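Local coordinates for protein alkaline serine protease AL20 (Nesterenkonia abyssinica, PDB 3CP7) that probably cleaves peptide bonds in proteins as a secreted, alkaline, thermostable serine protease of the trypsin-like fold, at residues A[7-12]-A[23-27]; A[13-17]-A[50-55]; A[41-47]-A[78-84]. The contacts are given in a common frame with arbitrary orientation. Residue numbers count along the deposited sequence, not the author numbering.

How the interactions relate
All three contacts lie in or against the barrel containing strands 9-16 and 19-27. Interaction 1 pairs these strands; interaction 2, centred about 16 Å away, uses the far end of 9-16, and the two meet where Val12 CG1 lies 3.5 Å from Phe55 CE1. Interaction 3 is centred about 12 Å from interaction 2 and about 19 Å from interaction 1; a probable hydrogen bond, Ala52 N to Leu43 O (2.9 Å), joins it to interaction 2, and both touch the second subunit. Along the chain, interaction 1 closes before interaction 3 opens; the segments of interaction 2 alternate with those of both. The disulfide Cys23 SG-Cys42 SG (2.1 Å) ties 23-27 to 41-47 beside His41, the presumed catalytic histidine.

Interaction 1. Residues A[7-12]-A[23-27]; sequences PHIGKV and CSANI
Strand 9-12 runs antiparallel to 23-27, their axes 4.2 Å apart at closest approach and 147° between directions, with Ile9 opposite Asn26, Gly10 opposite Ala25, Lys11 opposite Ser24 and Val12 opposite Cys23. Two hydrogen-bonded pairs fix this register: Gly10 N to Ala25 O and Ala25 N to Gly10 O, both 3.0 Å, then Val12 N to Cys23 O and Cys23 N to Val12 O, both 2.9 Å. Before the strand, His8 turns to phi/psi -67/-26, yet its O still accepts from Ile27 N at 2.8 Å. His8 is p at chi1, and the t rotamer of Asn26 brings OD1 to within 2.8 Å of His8 ND1, which donates to it. On the face bearing Val12, Cys23 and Ala25, Val12 CG2 packs 3.6 Å from Ala25 CB, and Phe57 covers Val12 and Ala25. Ile9 and Asn26, on the other face, meet Pro172 and Phe174 of strand 172-175. This is the opening beta hairpin of the first barrel in a trypsin-like fold.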
ATOM      1  N   PRO A   7     -21.146  10.658  14.284  1.00 10.37           N
ATOM      2  CA  PRO A   7     -19.790  11.135  14.550  1.00 10.59           C
ATOM      3  C   PRO A   7     -18.670  10.294  13.942  1.00  9.96           C
ATOM      4  O   PRO A   7     -17.523  10.728  13.952  1.00 10.78           O
ATOM      5  CB  PRO A   7     -19.700  11.108  16.081  1.00 11.07           C
ATOM      6  CG  PRO A   7     -20.673  10.056  16.480  1.00 10.86           C
ATOM      7  CD  PRO A   7     -21.808  10.182  15.519  1.00 10.69           C
ATOM      8  N   HIS A   8     -19.004   9.114  13.423  1.00  9.51           N
ATOM      9  CA  HIS A   8     -18.039   8.343  12.654  1.00  9.27           C
ATOM     10  C   HIS A   8     -17.683   9.042  11.341  1.00  9.26           C
ATOM     11  O   HIS A   8     -16.597   8.823  10.819  1.00  9.20           O
ATOM     12  CB  HIS A   8     -18.542   6.920  12.400  1.00  9.20           C
ATOM     13  CG  HIS A   8     -19.964   6.840  11.931  1.00  9.28           C
ATOM     14  ND1 HIS A   8     -20.307   6.795  10.597  1.00  8.67           N
ATOM     15  CD2 HIS A   8     -21.132   6.780  12.617  1.00  9.95           C
ATOM     16  CE1 HIS A   8     -21.623   6.707  10.481  1.00 10.01           C
ATOM     17  NE2 HIS A   8     -22.147   6.688  11.696  1.00 11.15           N
ATOM     18  N   ILE A   9     -18.586   9.878  10.825  1.00  9.24           N
ATOM     19  CA  ILE A   9     -18.298  10.653   9.605  1.00  8.94           C
ATOM     20  C   ILE A   9     -17.567  11.934  10.014  1.00  9.33           C
ATOM     21  O   ILE A   9     -17.930  12.562  11.014  1.00  9.07           O
ATOM     22  CB  ILE A   9     -19.580  11.029   8.826  1.00  8.95           C
ATOM     23  CG1 ILE A   9     -20.528   9.831   8.701  1.00  9.59           C
ATOM     24  CG2 ILE A   9     -19.193  11.558   7.444  1.00  9.45           C
ATOM     25  CD1 ILE A   9     -21.855  10.153   8.026  1.00  8.82           C
ATOM     26  N   GLY A  10     -16.562  12.341   9.250  1.00  8.79           N
ATOM     27  CA  GLY A  10     -15.808  13.531   9.622  1.00  9.09           C
ATOM     28  C   GLY A  10     -15.165  14.220   8.447  1.00  8.58           C
ATOM     29  O   GLY A  10     -15.195  13.711   7.318  1.00  8.48           O
ATOM     30  N   LYS A  11     -14.572  15.377   8.737  1.00  9.02           N
ATOM     31  CA  LYS A  11     -13.932  16.218   7.732  1.00  9.19           C
ATOM     32  C   LYS A  11     -12.433  15.921   7.745  1.00  9.34           C
ATOM     33  O   LYS A  11     -11.878  15.588   8.803  1.00  9.86           O
ATOM     34  CB  LYS A  11     -14.209  17.692   8.039  1.00  9.39           C
ATOM     35  CG  LYS A  11     -13.664  18.678   7.014  1.00  8.50           C
ATOM     36  CD  LYS A  11     -14.043  20.084   7.406  1.00  9.73           C
ATOM     37  CE  LYS A  11     -13.492  21.116   6.445  1.00  9.91           C
ATOM     38  NZ  LYS A  11     -14.236  21.199   5.164  1.00  9.74           N
ATOM     39  N   VAL A  12     -11.795  16.018   6.576  1.00  8.76           N
ATOM     40  CA  VAL A  12     -10.360  15.778   6.441  1.00  9.54           C
ATOM     41  C   VAL A  12      -9.681  17.077   5.997  1.00  9.71           C
ATOM     42  O   VAL A  12     -10.213  17.793   5.142  1.00  9.75           O
ATOM     43  CB  VAL A  12     -10.089  14.660   5.402  1.00  9.34           C
ATOM     44  CG1 VAL A  12      -8.627  14.600   5.032  1.00  9.61           C
ATOM     45  CG2 VAL A  12     -10.535  13.305   5.936  1.00  9.31           C
ATOM     46  N   CYS A  23     -11.154  17.195   2.470  1.00 10.08           N
ATOM     47  CA  CYS A  23     -11.828  15.984   1.992  1.00  9.31           C
ATOM     48  C   CYS A  23     -12.793  15.539   3.095  1.00  8.77           C
ATOM     49  O   CYS A  23     -13.090  16.310   4.026  1.00  8.11           O
ATOM     50  CB  CYS A  23     -10.804  14.882   1.656  1.00  9.45           C
ATOM     51  SG  CYS A  23     -10.321  14.757  -0.099  1.00 10.98           S
ATOM     52  N   SER A  24     -13.278  14.304   2.993  1.00  7.78           N
ATOM     53  CA  SER A  24     -14.144  13.719   4.009  1.00  7.87           C
ATOM     54  C   SER A  24     -13.666  12.289   4.239  1.00  7.47           C
ATOM     55  O   SER A  24     -12.890  11.747   3.448  1.00  7.69           O
ATOM     56  CB  SER A  24     -15.591  13.737   3.518  1.00  8.15           C
ATOM     57  OG  SER A  24     -16.030  15.062   3.223  1.00  8.53           O
ATOM     58  N   ALA A  25     -14.127  11.675   5.326  1.00  7.45           N
ATOM     59  CA  ALA A  25     -13.780  10.289   5.625  1.00  7.85           C
ATOM     60  C   ALA A  25     -14.756   9.720   6.640  1.00  8.03           C
ATOM     61  O   ALA A  25     -15.642  10.423   7.130  1.00  8.01           O
ATOM     62  CB  ALA A  25     -12.352  10.192   6.149  1.00  7.99           C
ATOM     63  N   ASN A  26     -14.570   8.448   6.980  1.00  7.73           N
ATOM     64  CA  ASN A  26     -15.496   7.770   7.865  1.00  8.31           C
ATOM     65  C   ASN A  26     -14.809   6.680   8.664  1.00  8.09           C
ATOM     66  O   ASN A  26     -14.092   5.877   8.096  1.00  7.97           O
ATOM     67  CB  ASN A  26     -16.640   7.173   7.038  1.00  8.21           C
ATOM     68  CG  ASN A  26     -17.746   6.582   7.903  1.00  8.50           C
ATOM     69  OD1 ASN A  26     -18.338   7.279   8.731  1.00  8.94           O
ATOM     70  ND2 ASN A  26     -18.031   5.293   7.708  1.00  8.53           N
ATOM     71  N   ILE A  27     -15.057   6.643   9.975  1.00  7.90           N
ATOM     72  CA  ILE A  27     -14.520   5.571  10.815  1.00  8.16           C
ATOM     73  C   ILE A  27     -15.217   4.255  10.485  1.00  8.06           C
ATOM     74  O   ILE A  27     -16.442   4.144  10.604  1.00  8.62           O
ATOM     75  CB  ILE A  27     -14.685   5.847  12.334  1.00  7.88           C
ATOM     76  CG1 ILE A  27     -14.083   7.202  12.714  1.00  8.80           C
ATOM     77  CG2 ILE A  27     -14.046   4.715  13.147  1.00  9.59           C
ATOM     78  CD1 ILE A  27     -14.398   7.634  14.158  1.00  9.41           C
TER

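Interaction 2. Residues A[13-17]-A[50-55]; sequences FFSTN and QFARNF
A short antiparallel pairing at the surface joins the end of strand 9-16 to the loop leading into strand 55-59. Its single beta bridge is the hydrogen-bonded pair Ser15-Arg53 (CA-CA 5.0 Å); Ser15 N donates to Arg53 O and Arg53 N to Ser15 O, both at 2.8 Å. At Asn54 the chain turns a corner with phi/psi 52/43, and Phe55 CA makes a CA-H...O contact with Phe13 O at 3.4 Å. The Arg53 side chain, m at chi1 and t at chi2, bends at chi3 (-95°) to bring one face of its guanidinium over Thr16 CA, while NH2 donates to Asn17 OD1 at 2.8 Å. Water 1 lies 2.7 Å from Ser15 OG and 2.8 Å from Asn54 ND2, water 2 lies 2.9 Å from Asn17 N and 2.7 Å from Gln50 NE2; Ser15 OG is also hydrogen-bonded to Asp20. Inward, the p rotamer of Phe14 sets CD1 3.5 Å from Ala52 CB, and Phe14 CB is 4.4 Å from Phe55 CD1. Phe51 meets His44 edge-to-face and reaches the second subunit. With Phe13 pairing to Val56 beyond the corner, strands 9-16 and 55-59 meet as in the first barrel of trypsin-like proteases.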
ATOM      1  N   PHE A  13      -8.532  17.377   6.600  1.00  9.87           N
ATOM      2  CA  PHE A  13      -7.651  18.448   6.139  1.00 10.66           C
ATOM      3  C   PHE A  13      -6.329  17.811   5.753  1.00 10.55           C
ATOM      4  O   PHE A  13      -5.859  16.888   6.414  1.00 11.01           O
ATOM      5  CB  PHE A  13      -7.397  19.473   7.251  1.00 10.79           C
ATOM      6  CG  PHE A  13      -8.639  20.136   7.780  1.00 11.29           C
ATOM      7  CD1 PHE A  13      -9.420  19.504   8.745  1.00 12.04           C
ATOM      8  CD2 PHE A  13      -9.014  21.395   7.331  1.00 12.64           C
ATOM      9  CE1 PHE A  13     -10.560  20.113   9.238  1.00 12.88           C
ATOM     10  CE2 PHE A  13     -10.161  22.016   7.827  1.00 12.41           C
ATOM     11  CZ  PHE A  13     -10.921  21.377   8.788  1.00 13.22           C
ATOM     12  N   PHE A  14      -5.724  18.295   4.678  1.00 11.02           N
ATOM     13  CA  PHE A  14      -4.379  17.842   4.313  1.00 11.52           C
ATOM     14  C   PHE A  14      -3.671  18.884   3.462  1.00 12.68           C
ATOM     15  O   PHE A  14      -4.298  19.829   2.988  1.00 12.39           O
ATOM     16  CB  PHE A  14      -4.418  16.466   3.615  1.00 11.84           C
ATOM     17  CG  PHE A  14      -5.039  16.477   2.236  1.00 11.77           C
ATOM     18  CD1 PHE A  14      -4.238  16.583   1.103  1.00 12.52           C
ATOM     19  CD2 PHE A  14      -6.410  16.349   2.074  1.00 12.12           C
ATOM     20  CE1 PHE A  14      -4.799  16.583  -0.168  1.00 12.78           C
ATOM     21  CE2 PHE A  14      -6.977  16.346   0.801  1.00 12.68           C
ATOM     22  CZ  PHE A  14      -6.170  16.459  -0.319  1.00 12.69           C
ATOM     23  N   SER A  15      -2.369  18.696   3.275  1.00 13.37           N
ATOM     24  CA  SER A  15      -1.580  19.610   2.450  1.00 14.28           C
ATOM     25  C   SER A  15      -0.741  18.847   1.439  1.00 14.63           C
ATOM     26  O   SER A  15      -0.394  17.690   1.653  1.00 14.55           O
ATOM     27  CB  SER A  15      -0.666  20.470   3.327  1.00 14.48           C
ATOM     28  OG  SER A  15      -1.428  21.259   4.220  1.00 15.80           O
ATOM     29  N   THR A  16      -0.441  19.507   0.323  1.00 15.73           N
ATOM     30  CA  THR A  16       0.495  18.992  -0.673  1.00 16.79           C
ATOM     31  C   THR A  16       1.411  20.146  -1.076  1.00 17.85           C
ATOM     32  O   THR A  16       1.312  21.235  -0.521  1.00 17.99           O
ATOM     33  CB  THR A  16      -0.225  18.459  -1.935  1.00 16.81           C
ATOM     34  OG1 THR A  16      -0.746  19.563  -2.685  1.00 16.85           O
ATOM     35  CG2 THR A  16      -1.364  17.508  -1.568  1.00 16.55           C
ATOM     36  N   ASN A  17       2.297  19.904  -2.039  1.00 19.40           N
ATOM     37  CA  ASN A  17       3.114  20.972  -2.619  1.00 20.76           C
ATOM     38  C   ASN A  17       2.261  22.068  -3.270  1.00 21.26           C
ATOM     39  O   ASN A  17       2.725  23.194  -3.457  1.00 22.10           O
ATOM     40  CB  ASN A  17       4.092  20.403  -3.650  1.00 20.91           C
ATOM     41  CG  ASN A  17       5.236  19.628  -3.016  1.00 22.50           C
ATOM     42  OD1 ASN A  17       5.496  19.732  -1.814  1.00 24.07           O
ATOM     43  ND2 ASN A  17       5.933  18.845  -3.833  1.00 24.75           N
ATOM     44  N   GLN A  50       3.258  11.927  -4.618  1.00 20.54           N
ATOM     45  CA  GLN A  50       3.624  11.474  -3.272  1.00 19.90           C
ATOM     46  C   GLN A  50       2.431  11.513  -2.317  1.00 17.95           C
ATOM     47  O   GLN A  50       1.331  11.875  -2.718  1.00 17.58           O
ATOM     48  CB  GLN A  50       4.780  12.305  -2.724  1.00 20.16           C
ATOM     49  CG  GLN A  50       4.478  13.794  -2.572  1.00 21.78           C
ATOM     50  CD  GLN A  50       5.709  14.621  -2.208  1.00 22.69           C
ATOM     51  OE1 GLN A  50       6.779  14.079  -1.929  1.00 26.19           O
ATOM     52  NE2 GLN A  50       5.553  15.943  -2.200  1.00 25.74           N
ATOM     53  N   PHE A  51       2.653  11.127  -1.062  1.00 16.36           N
ATOM     54  CA  PHE A  51       1.576  11.144  -0.071  1.00 14.99           C
ATOM     55  C   PHE A  51       1.232  12.559   0.381  1.00 14.46           C
ATOM     56  O   PHE A  51       2.083  13.455   0.371  1.00 14.59           O
ATOM     57  CB  PHE A  51       1.924  10.276   1.148  1.00 14.95           C
ATOM     58  CG  PHE A  51       1.910   8.805   0.861  1.00 14.97           C
ATOM     59  CD1 PHE A  51       3.034   8.169   0.333  1.00 15.54           C
ATOM     60  CD2 PHE A  51       0.765   8.062   1.083  1.00 14.49           C
ATOM     61  CE1 PHE A  51       3.025   6.800   0.055  1.00 15.59           C
ATOM     62  CE2 PHE A  51       0.735   6.696   0.817  1.00 15.33           C
ATOM     63  CZ  PHE A  51       1.870   6.058   0.306  1.00 15.07           C
ATOM     64  N   ALA A  52      -0.027  12.751   0.765  1.00 13.62           N
ATOM     65  CA  ALA A  52      -0.469  13.984   1.391  1.00 13.66           C
ATOM     66  C   ALA A  52       0.290  14.190   2.699  1.00 13.86           C
ATOM     67  O   ALA A  52       0.734  13.233   3.343  1.00 13.80           O
ATOM     68  CB  ALA A  52      -1.974  13.913   1.662  1.00 13.69           C
ATOM     69  N   ARG A  53       0.446  15.450   3.081  1.00 13.88           N
ATOM     70  CA  ARG A  53       1.099  15.787   4.330  1.00 14.57           C
ATOM     71  C   ARG A  53       0.077  16.317   5.313  1.00 14.18           C
ATOM     72  O   ARG A  53      -0.935  16.897   4.920  1.00 13.85           O
ATOM     73  CB  ARG A  53       2.198  16.820   4.087  1.00 15.14           C
ATOM     74  CG  ARG A  53       3.392  16.246   3.337  1.00 18.12           C
ATOM     75  CD  ARG A  53       4.512  17.263   3.196  1.00 22.39           C
ATOM     76  NE  ARG A  53       4.454  17.983   1.924  1.00 25.58           N
ATOM     77  CZ  ARG A  53       4.002  19.224   1.765  1.00 27.96           C
ATOM     78  NH1 ARG A  53       3.542  19.925   2.799  1.00 29.09           N
ATOM     79  NH2 ARG A  53       4.011  19.768   0.558  1.00 27.90           N
ATOM     80  N   ASN A  54       0.333  16.083   6.594  1.00 14.24           N
ATOM     81  CA  ASN A  54      -0.512  16.594   7.673  1.00 14.73           C
ATOM     82  C   ASN A  54      -1.994  16.264   7.517  1.00 13.64           C
ATOM     83  O   ASN A  54      -2.872  17.105   7.741  1.00 13.95           O
ATOM     84  CB  ASN A  54      -0.278  18.091   7.862  1.00 15.69           C
ATOM     85  CG  ASN A  54       1.156  18.397   8.238  1.00 18.05           C
ATOM     86  OD1 ASN A  54       1.819  17.606   8.915  1.00 21.08           O
ATOM     87  ND2 ASN A  54       1.648  19.533   7.787  1.00 21.35           N
ATOM     88  N   PHE A  55      -2.251  15.016   7.132  1.00 12.52           N
ATOM     89  CA  PHE A  55      -3.605  14.489   7.039  1.00 12.10           C
ATOM     90  C   PHE A  55      -4.207  14.430   8.432  1.00 11.22           C
ATOM     91  O   PHE A  55      -3.669  13.770   9.328  1.00 11.48           O
ATOM     92  CB  PHE A  55      -3.574  13.102   6.391  1.00 11.45           C
ATOM     93  CG  PHE A  55      -4.936  12.485   6.140  1.00 11.24           C
ATOM     94  CD1 PHE A  55      -5.417  12.360   4.844  1.00 11.50           C
ATOM     95  CD2 PHE A  55      -5.691  11.966   7.188  1.00 11.12           C
ATOM     96  CE1 PHE A  55      -6.652  11.758   4.590  1.00 12.36           C
ATOM     97  CE2 PHE A  55      -6.930  11.361   6.958  1.00 10.40           C
ATOM     98  CZ  PHE A  55      -7.411  11.261   5.647  1.00 11.27           C
TER
HETATM   99  O   HOH W   1       0.038  21.414   6.450  1.00 27.21           O
HETATM  100  O   HOH W   2       3.212  17.213  -2.441  1.00 19.35           O

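Interaction 3. Residues A[41-47]-A[78-84]; sequences HCLHDGN and TSAEWAN. With FMT (formic acid), chain C.
Thr78 ends strand 71-78 with its CB toward loop 41-47, 3.8 Å from Leu43 CD1. Ser79, the N-cap of the helix, accepts at OG from Trp82 N at 3.0 Å. Ala80 N and Glu81 are hydrogen-bonded to Tyr213 and Asn218 of the second subunit. Trp82, t at chi1, swings its indole into the loop; NE1 donates to His44 O at 3.0 Å, and CZ2 is 3.3 Å from His41 CB. Gly46 CA makes a CA-H...O contact with Trp82 O at 3.4 Å. Ala83 CB sits over the face of the His44 ring in a CH-pi contact, 4.0 Å from the centroid; Gly46 N donates to His44 ND1 at 2.9 Å. His41 NE2 donates to FMT O1 at 2.8 Å; this formic acid, probably from the crystallisation liquor, is also hydrogen-bonded to Ser169 and Gly167 at the presumed active site, where a His41-Asp91 hydrogen bond is consistent with a catalytic triad. Helix 80-85, following strand 71-78 and preceding strand 93-97, lies between the second subunit and the loop bearing His41.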
ATOM      1  N   HIS A  41      -7.315   9.742  -3.669  1.00  8.44           N
ATOM      2  CA  HIS A  41      -6.833  11.066  -4.017  1.00  9.00           C
ATOM      3  C   HIS A  41      -6.850  12.035  -2.839  1.00  9.40           C
ATOM      4  O   HIS A  41      -6.289  13.124  -2.937  1.00 10.79           O
ATOM      5  CB  HIS A  41      -7.565  11.619  -5.248  1.00  8.79           C
ATOM      6  CG  HIS A  41      -8.912  12.214  -4.971  1.00  8.19           C
ATOM      7  ND1 HIS A  41     -10.099  11.554  -5.226  1.00  7.68           N
ATOM      8  CD2 HIS A  41      -9.254  13.443  -4.508  1.00  8.81           C
ATOM      9  CE1 HIS A  41     -11.111  12.348  -4.912  1.00  7.66           C
ATOM     10  NE2 HIS A  41     -10.626  13.498  -4.481  1.00  8.95           N
ATOM     11  N   CYS A  42      -7.475  11.645  -1.728  1.00  9.37           N
ATOM     12  CA  CYS A  42      -7.451  12.457  -0.506  1.00 10.12           C
ATOM     13  C   CYS A  42      -6.204  12.203   0.330  1.00 10.67           C
ATOM     14  O   CYS A  42      -5.975  12.899   1.327  1.00 11.47           O
ATOM     15  CB  CYS A  42      -8.676  12.168   0.358  1.00 10.08           C
ATOM     16  SG  CYS A  42     -10.247  12.695  -0.383  1.00 11.58           S
ATOM     17  N   LEU A  43      -5.396  11.215  -0.051  1.00 10.30           N
ATOM     18  CA  LEU A  43      -4.158  10.988   0.701  1.00 10.37           C
ATOM     19  C   LEU A  43      -2.928  10.687  -0.152  1.00 10.61           C
ATOM     20  O   LEU A  43      -1.823  10.535   0.389  1.00 10.33           O
ATOM     21  CB  LEU A  43      -4.347   9.948   1.821  1.00 10.77           C
ATOM     22  CG  LEU A  43      -4.977   8.591   1.508  1.00  9.22           C
ATOM     23  CD1 LEU A  43      -4.046   7.764   0.607  1.00 11.55           C
ATOM     24  CD2 LEU A  43      -5.281   7.859   2.813  1.00 10.81           C
ATOM     25  N   HIS A  44      -3.097  10.648  -1.473  1.00 10.59           N
ATOM     26  CA  HIS A  44      -1.974  10.412  -2.374  1.00 11.48           C
ATOM     27  C   HIS A  44      -2.236  11.065  -3.724  1.00 12.18           C
ATOM     28  O   HIS A  44      -3.360  11.008  -4.233  1.00 11.35           O
ATOM     29  CB  HIS A  44      -1.702   8.911  -2.536  1.00 11.09           C
ATOM     30  CG  HIS A  44      -0.412   8.610  -3.231  1.00 10.75           C
ATOM     31  ND1 HIS A  44      -0.262   8.721  -4.595  1.00 11.65           N
ATOM     32  CD2 HIS A  44       0.797   8.238  -2.746  1.00 11.91           C
ATOM     33  CE1 HIS A  44       0.981   8.412  -4.926  1.00 12.13           C
ATOM     34  NE2 HIS A  44       1.648   8.125  -3.820  1.00 12.36           N
ATOM     35  N   ASP A  45      -1.194  11.663  -4.307  1.00 13.95           N
ATOM     36  CA  ASP A  45      -1.311  12.417  -5.563  1.00 15.88           C
ATOM     37  C   ASP A  45      -1.770  11.580  -6.759  1.00 16.19           C
ATOM     38  O   ASP A  45      -2.368  12.111  -7.701  1.00 16.99           O
ATOM     39  CB  ASP A  45       0.043  13.043  -5.959  1.00 16.54           C
ATOM     40  CG  ASP A  45       0.556  14.094  -4.976  1.00 19.65           C
ATOM     41  OD1 ASP A  45      -0.238  14.750  -4.262  1.00 21.86           O
ATOM     42  OD2 ASP A  45       1.792  14.285  -4.954  1.00 22.39           O
ATOM     43  N   GLY A  46      -1.459  10.287  -6.736  1.00 16.05           N
ATOM     44  CA  GLY A  46      -1.625   9.453  -7.921  1.00 17.54           C
ATOM     45  C   GLY A  46      -0.341   9.405  -8.731  1.00 18.87           C
ATOM     46  O   GLY A  46       0.742   9.685  -8.203  1.00 18.22           O
ATOM     47  N   ASN A  47      -0.464   9.077 -10.015  1.00 20.46           N
ATOM     48  CA  ASN A  47       0.705   8.740 -10.845  1.00 22.33           C
ATOM     49  C   ASN A  47       1.882   9.722 -10.734  1.00 22.80           C
ATOM     50  O   ASN A  47       1.746  10.908 -11.047  1.00 23.15           O
ATOM     51  CB  ASN A  47       0.300   8.527 -12.312  1.00 23.02           C
ATOM     52  CG  ASN A  47       1.354   7.755 -13.105  1.00 24.78           C
ATOM     53  OD1 ASN A  47       2.451   7.482 -12.612  1.00 28.16           O
ATOM     54  ND2 ASN A  47       1.018   7.397 -14.341  1.00 26.78           N
ATOM     55  N   THR A  78      -2.856   3.725   0.654  1.00  9.65           N
ATOM     56  CA  THR A  78      -3.450   3.926  -0.656  1.00 10.22           C
ATOM     57  C   THR A  78      -3.581   2.606  -1.425  1.00  9.48           C
ATOM     58  O   THR A  78      -2.784   1.693  -1.227  1.00  9.23           O
ATOM     59  CB  THR A  78      -2.594   4.939  -1.463  1.00 11.20           C
ATOM     60  OG1 THR A  78      -3.168   5.125  -2.755  1.00 11.66           O
ATOM     61  CG2 THR A  78      -1.135   4.479  -1.613  1.00 12.82           C
ATOM     62  N   SER A  79      -4.580   2.503  -2.303  1.00  8.98           N
ATOM     63  CA  SER A  79      -4.617   1.382  -3.226  1.00  9.00           C
ATOM     64  C   SER A  79      -3.398   1.466  -4.142  1.00  9.05           C
ATOM     65  O   SER A  79      -2.879   2.566  -4.400  1.00  9.29           O
ATOM     66  CB  SER A  79      -5.892   1.397  -4.060  1.00  8.88           C
ATOM     67  OG  SER A  79      -5.790   2.380  -5.068  1.00  8.64           O
ATOM     68  N   ALA A  80      -2.933   0.310  -4.619  1.00  8.25           N
ATOM     69  CA  ALA A  80      -1.784   0.268  -5.514  1.00  9.16           C
ATOM     70  C   ALA A  80      -2.100   0.923  -6.836  1.00  9.42           C
ATOM     71  O   ALA A  80      -1.260   1.624  -7.392  1.00 10.04           O
ATOM     72  CB  ALA A  80      -1.358  -1.150  -5.743  1.00  9.84           C
ATOM     73  N   GLU A  81      -3.298   0.685  -7.351  1.00  8.70           N
ATOM     74  CA  GLU A  81      -3.630   1.191  -8.682  1.00  8.32           C
ATOM     75  C   GLU A  81      -3.810   2.705  -8.666  1.00  8.46           C
ATOM     76  O   GLU A  81      -3.458   3.380  -9.640  1.00  8.33           O
ATOM     77  CB  GLU A  81      -4.888   0.515  -9.215  1.00  8.08           C
ATOM     78  CG  GLU A  81      -4.795  -1.009  -9.316  1.00  8.79           C
ATOM     79  CD  GLU A  81      -5.224  -1.745  -8.047  1.00  9.41           C
ATOM     80  OE1 GLU A  81      -5.465  -2.977  -8.138  1.00 10.43           O
ATOM     81  OE2 GLU A  81      -5.323  -1.121  -6.973  1.00  9.21           O
ATOM     82  N   TRP A  82      -4.359   3.244  -7.581  1.00  8.63           N
ATOM     83  CA  TRP A  82      -4.421   4.697  -7.455  1.00  9.31           C
ATOM     84  C   TRP A  82      -3.012   5.308  -7.375  1.00  9.71           C
ATOM     85  O   TRP A  82      -2.665   6.210  -8.144  1.00  9.80           O
ATOM     86  CB  TRP A  82      -5.281   5.169  -6.263  1.00  9.32           C
ATOM     87  CG  TRP A  82      -5.209   6.646  -6.213  1.00  9.06           C
ATOM     88  CD1 TRP A  82      -4.415   7.419  -5.402  1.00  9.88           C
ATOM     89  CD2 TRP A  82      -5.842   7.534  -7.126  1.00  9.43           C
ATOM     90  NE1 TRP A  82      -4.554   8.748  -5.738  1.00  8.93           N
ATOM     91  CE2 TRP A  82      -5.416   8.844  -6.803  1.00  9.06           C
ATOM     92  CE3 TRP A  82      -6.747   7.351  -8.186  1.00 10.43           C
ATOM     93  CZ2 TRP A  82      -5.868   9.966  -7.507  1.00 10.31           C
ATOM     94  CZ3 TRP A  82      -7.207   8.469  -8.879  1.00  9.81           C
ATOM     95  CH2 TRP A  82      -6.759   9.757  -8.536  1.00 10.27           C
ATOM     96  N   ALA A  83      -2.202   4.816  -6.442  1.00 10.20           N
ATOM     97  CA  ALA A  83      -0.865   5.393  -6.225  1.00 11.29           C
ATOM     98  C   ALA A  83       0.020   5.339  -7.456  1.00 11.45           C
ATOM     99  O   ALA A  83       0.789   6.271  -7.710  1.00 11.89           O
ATOM    100  CB  ALA A  83      -0.164   4.692  -5.070  1.00 11.82           C
ATOM    101  N   ASN A  84      -0.075   4.244  -8.196  1.00 11.55           N
ATOM    102  CA  ASN A  84       0.833   3.997  -9.293  1.00 12.17           C
ATOM    103  C   ASN A  84       0.341   4.583 -10.615  1.00 12.65           C
ATOM    104  O   ASN A  84       1.153   4.941 -11.467  1.00 12.84           O
ATOM    105  CB  ASN A  84       1.142   2.497  -9.419  1.00 12.60           C
ATOM    106  CG  ASN A  84       2.091   1.989  -8.320  1.00 13.47           C
ATOM    107  OD1 ASN A  84       3.302   1.963  -8.521  1.00 13.04           O
ATOM    108  ND2 ASN A  84       1.541   1.563  -7.167  1.00 11.22           N
TER
HETATM  109  C   FMT C 219     -12.021  16.861  -3.117  1.00 13.46           C
HETATM  110  O1  FMT C 219     -11.216  16.135  -3.724  1.00 13.54           O
HETATM  111  O2  FMT C 219     -13.236  16.652  -3.111  1.00 12.36           O